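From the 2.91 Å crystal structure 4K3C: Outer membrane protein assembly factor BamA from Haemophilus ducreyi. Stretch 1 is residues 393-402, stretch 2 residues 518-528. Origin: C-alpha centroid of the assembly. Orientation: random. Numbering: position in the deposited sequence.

Stretch 1 (393-402) GGMGSLRGFA
Stretch 2, residues 518-528: GDEIEQFQFTV

A single glutamine side chain makes two of the four hydrogen bonds that cross this contact, both to the backbone of a tight turn, and so illustrates how a primary amide can serve a turn. Gln525 sits in an extended strand (phi/psi -143/156) with its CB directed toward the other stretch, and its m, t rotamer (chi3 -47°) carries the amide to the turn. There Gly400 N donates to Gln525 OE1 at 2.8 Å, nearly linear at 167°, while Gln525 NE2 gives a weak, bent bond to Phe401 O, also 2.8 Å.

The receiving backbone is a type II turn from Leu398 to Phe401, closed by Phe401 N to Leu398 O at 3.1 Å. Arg399 (-56/152) and Gly400 (84/-27) occupy its central positions; at the latter angles a CB would be jammed against the preceding carbonyl, so glycine fits. Phe401 O also accepts from Gly394 N at 2.8 Å, tying the turn to the preceding loop.

At the end of the turn the chains run antiparallel. Phe401 pairs with Ile521 in a non-hydrogen-bonded register, CA to CA 4.4 Å, with Ala402 N bonding to Glu520 O at 2.8 Å and 175°. On the other flank, Glu522 N reaches Gly400 O at 2.7 Å, but the 129° angle makes this bond weak.

Phe401 (chi1 -60°, chi2 71°) and Ile521 (m, m) both direct CB away from the opposing stretch, yet their ends return: Ile521 CD1 lies over one ring face, 3.8 Å from the Phe401 centroid and 28° off the normal. Packing is also close at Ala402, whose CB is 3.3 Å from Glu520 OE2 and 3.9 Å from Glu522 CB. Met395 (m, t, chi3 -33°) extends along the later strand, placing its CE 3.6 Å from Thr527 CG2. The contact buries 560 Å², both sides summed.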

# COMPACT_ATOMS: atom_id res chain seq x y z
N GLY A 393 -3.00 18.78 -12.42
CA GLY A 393 -2.90 19.99 -11.62
C GLY A 393 -2.88 19.62 -10.15
O GLY A 393 -3.29 18.51 -9.78
N GLY A 394 -2.38 20.52 -9.32
CA GLY A 394 -2.36 20.30 -7.89
C GLY A 394 -1.29 19.35 -7.41
O GLY A 394 -0.69 18.65 -8.23
N MET A 395 -1.05 19.34 -6.10
CA MET A 395 -0.09 18.42 -5.46
C MET A 395 -0.37 17.02 -5.95
O MET A 395 -1.53 16.61 -6.08
CB MET A 395 -0.21 18.47 -3.93
CG MET A 395 -0.19 19.88 -3.31
SD MET A 395 0.17 19.86 -1.53
CE MET A 395 -0.59 18.31 -1.03
N GLY A 396 0.67 16.28 -6.27
CA GLY A 396 0.43 14.96 -6.81
C GLY A 396 0.45 14.89 -8.32
O GLY A 396 0.75 13.83 -8.88
N SER A 397 0.14 15.98 -9.01
CA SER A 397 0.36 16.00 -10.45
C SER A 397 1.13 17.22 -10.98
O SER A 397 2.08 17.05 -11.74
CB SER A 397 -0.94 15.77 -11.23
OG SER A 397 -1.75 16.92 -11.25
N LEU A 398 0.72 18.43 -10.62
CA LEU A 398 1.36 19.62 -11.16
C LEU A 398 1.28 20.78 -10.20
O LEU A 398 0.40 21.62 -10.32
CB LEU A 398 0.71 20.04 -12.48
CG LEU A 398 1.56 20.61 -13.61
CD1 LEU A 398 0.69 21.38 -14.56
CD2 LEU A 398 2.66 21.46 -13.09
N ARG A 399 2.22 20.86 -9.27
CA ARG A 399 2.19 21.94 -8.31
C ARG A 399 2.19 23.34 -8.97
O ARG A 399 2.64 23.50 -10.10
CB ARG A 399 3.30 21.74 -7.30
CG ARG A 399 3.03 20.49 -6.48
CD ARG A 399 4.15 20.16 -5.52
NE ARG A 399 5.19 19.36 -6.17
CZ ARG A 399 5.96 18.49 -5.53
NH1 ARG A 399 6.88 17.81 -6.21
NH2 ARG A 399 5.80 18.31 -4.22
N GLY A 400 1.62 24.33 -8.29
CA GLY A 400 1.45 25.64 -8.90
C GLY A 400 0.21 25.77 -9.77
O GLY A 400 -0.33 26.86 -9.94
N PHE A 401 -0.26 24.68 -10.34
CA PHE A 401 -1.57 24.73 -10.98
C PHE A 401 -2.67 24.21 -10.04
O PHE A 401 -2.42 23.31 -9.23
CB PHE A 401 -1.55 23.99 -12.32
CG PHE A 401 -0.57 24.56 -13.31
CD1 PHE A 401 0.80 24.39 -13.11
CD2 PHE A 401 -0.99 25.26 -14.42
CE1 PHE A 401 1.70 24.90 -14.01
CE2 PHE A 401 -0.08 25.77 -15.32
CZ PHE A 401 1.26 25.59 -15.11
N ALA A 402 -3.86 24.78 -10.11
CA ALA A 402 -4.93 24.31 -9.23
C ALA A 402 -5.33 22.90 -9.63
O ALA A 402 -5.13 22.50 -10.78
CB ALA A 402 -6.12 25.22 -9.29
N GLY A 518 -5.61 30.79 -19.83
CA GLY A 518 -6.78 30.27 -19.13
C GLY A 518 -6.51 29.18 -18.11
O GLY A 518 -7.44 28.63 -17.52
N ASP A 519 -5.23 28.87 -17.92
CA ASP A 519 -4.82 27.88 -16.93
C ASP A 519 -4.94 28.43 -15.51
O ASP A 519 -4.43 29.52 -15.21
CB ASP A 519 -3.40 27.43 -17.22
CG ASP A 519 -3.33 26.56 -18.44
OD1 ASP A 519 -4.40 26.38 -19.07
OD2 ASP A 519 -2.23 26.08 -18.78
N GLU A 520 -5.62 27.71 -14.62
CA GLU A 520 -5.75 28.21 -13.27
C GLU A 520 -4.52 27.96 -12.40
O GLU A 520 -4.24 26.81 -12.02
CB GLU A 520 -6.98 27.69 -12.58
CG GLU A 520 -6.98 28.07 -11.15
CD GLU A 520 -8.30 27.81 -10.54
OE1 GLU A 520 -9.27 27.78 -11.32
OE2 GLU A 520 -8.37 27.62 -9.30
N ILE A 521 -3.82 29.04 -12.06
CA ILE A 521 -2.61 28.98 -11.26
C ILE A 521 -2.88 29.14 -9.77
O ILE A 521 -3.39 30.17 -9.35
CB ILE A 521 -1.62 30.09 -11.68
CG1 ILE A 521 -1.28 29.98 -13.16
CG2 ILE A 521 -0.36 30.02 -10.84
CD1 ILE A 521 -0.72 28.64 -13.56
N GLU A 522 -2.52 28.15 -8.98
CA GLU A 522 -2.60 28.23 -7.52
C GLU A 522 -1.23 27.91 -6.95
O GLU A 522 -0.91 26.75 -6.69
CB GLU A 522 -3.64 27.23 -7.01
CG GLU A 522 -3.71 27.02 -5.51
CD GLU A 522 -4.74 25.96 -5.12
OE1 GLU A 522 -4.68 24.82 -5.65
OE2 GLU A 522 -5.63 26.28 -4.30
N GLN A 523 -0.42 28.95 -6.77
CA GLN A 523 0.98 28.83 -6.37
C GLN A 523 1.22 28.18 -5.01
O GLN A 523 2.04 27.26 -4.87
CB GLN A 523 1.63 30.20 -6.35
CG GLN A 523 1.24 31.05 -7.51
CD GLN A 523 2.20 32.17 -7.73
OE1 GLN A 523 2.16 33.19 -7.04
NE2 GLN A 523 3.09 32.00 -8.70
N PHE A 524 0.54 28.67 -3.99
CA PHE A 524 0.70 28.08 -2.68
C PHE A 524 -0.36 27.00 -2.48
O PHE A 524 -1.54 27.21 -2.73
CB PHE A 524 0.66 29.14 -1.59
CG PHE A 524 0.95 28.60 -0.23
CD1 PHE A 524 2.22 28.17 0.10
CD2 PHE A 524 -0.05 28.54 0.74
CE1 PHE A 524 2.50 27.68 1.36
CE2 PHE A 524 0.22 28.05 2.00
CZ PHE A 524 1.50 27.62 2.32
N GLN A 525 0.09 25.84 -2.04
CA GLN A 525 -0.78 24.71 -1.85
C GLN A 525 -0.29 23.97 -0.61
O GLN A 525 0.86 24.10 -0.23
CB GLN A 525 -0.72 23.82 -3.10
CG GLN A 525 -1.29 24.50 -4.35
CD GLN A 525 -0.78 23.91 -5.65
OE1 GLN A 525 0.42 23.67 -5.82
NE2 GLN A 525 -1.70 23.68 -6.59
N PHE A 526 -1.17 23.22 0.04
CA PHE A 526 -0.79 22.62 1.32
C PHE A 526 -1.83 21.61 1.74
O PHE A 526 -3.00 21.79 1.42
CB PHE A 526 -0.74 23.70 2.41
CG PHE A 526 -2.09 24.26 2.74
CD1 PHE A 526 -2.66 25.25 1.93
CD2 PHE A 526 -2.80 23.81 3.83
CE1 PHE A 526 -3.91 25.76 2.21
CE2 PHE A 526 -4.05 24.32 4.12
CZ PHE A 526 -4.61 25.30 3.31
N THR A 527 -1.44 20.56 2.44
CA THR A 527 -2.43 19.81 3.19
C THR A 527 -2.05 19.61 4.65
O THR A 527 -0.88 19.68 5.03
CB THR A 527 -2.81 18.45 2.56
OG1 THR A 527 -1.67 17.59 2.54
CG2 THR A 527 -3.37 18.64 1.19
N VAL A 528 -3.09 19.38 5.45
CA VAL A 528 -2.98 19.24 6.88
C VAL A 528 -3.97 18.14 7.24
O VAL A 528 -5.10 18.15 6.77
CB VAL A 528 -3.38 20.56 7.57
CG1 VAL A 528 -4.01 20.29 8.94
CG2 VAL A 528 -2.17 21.47 7.68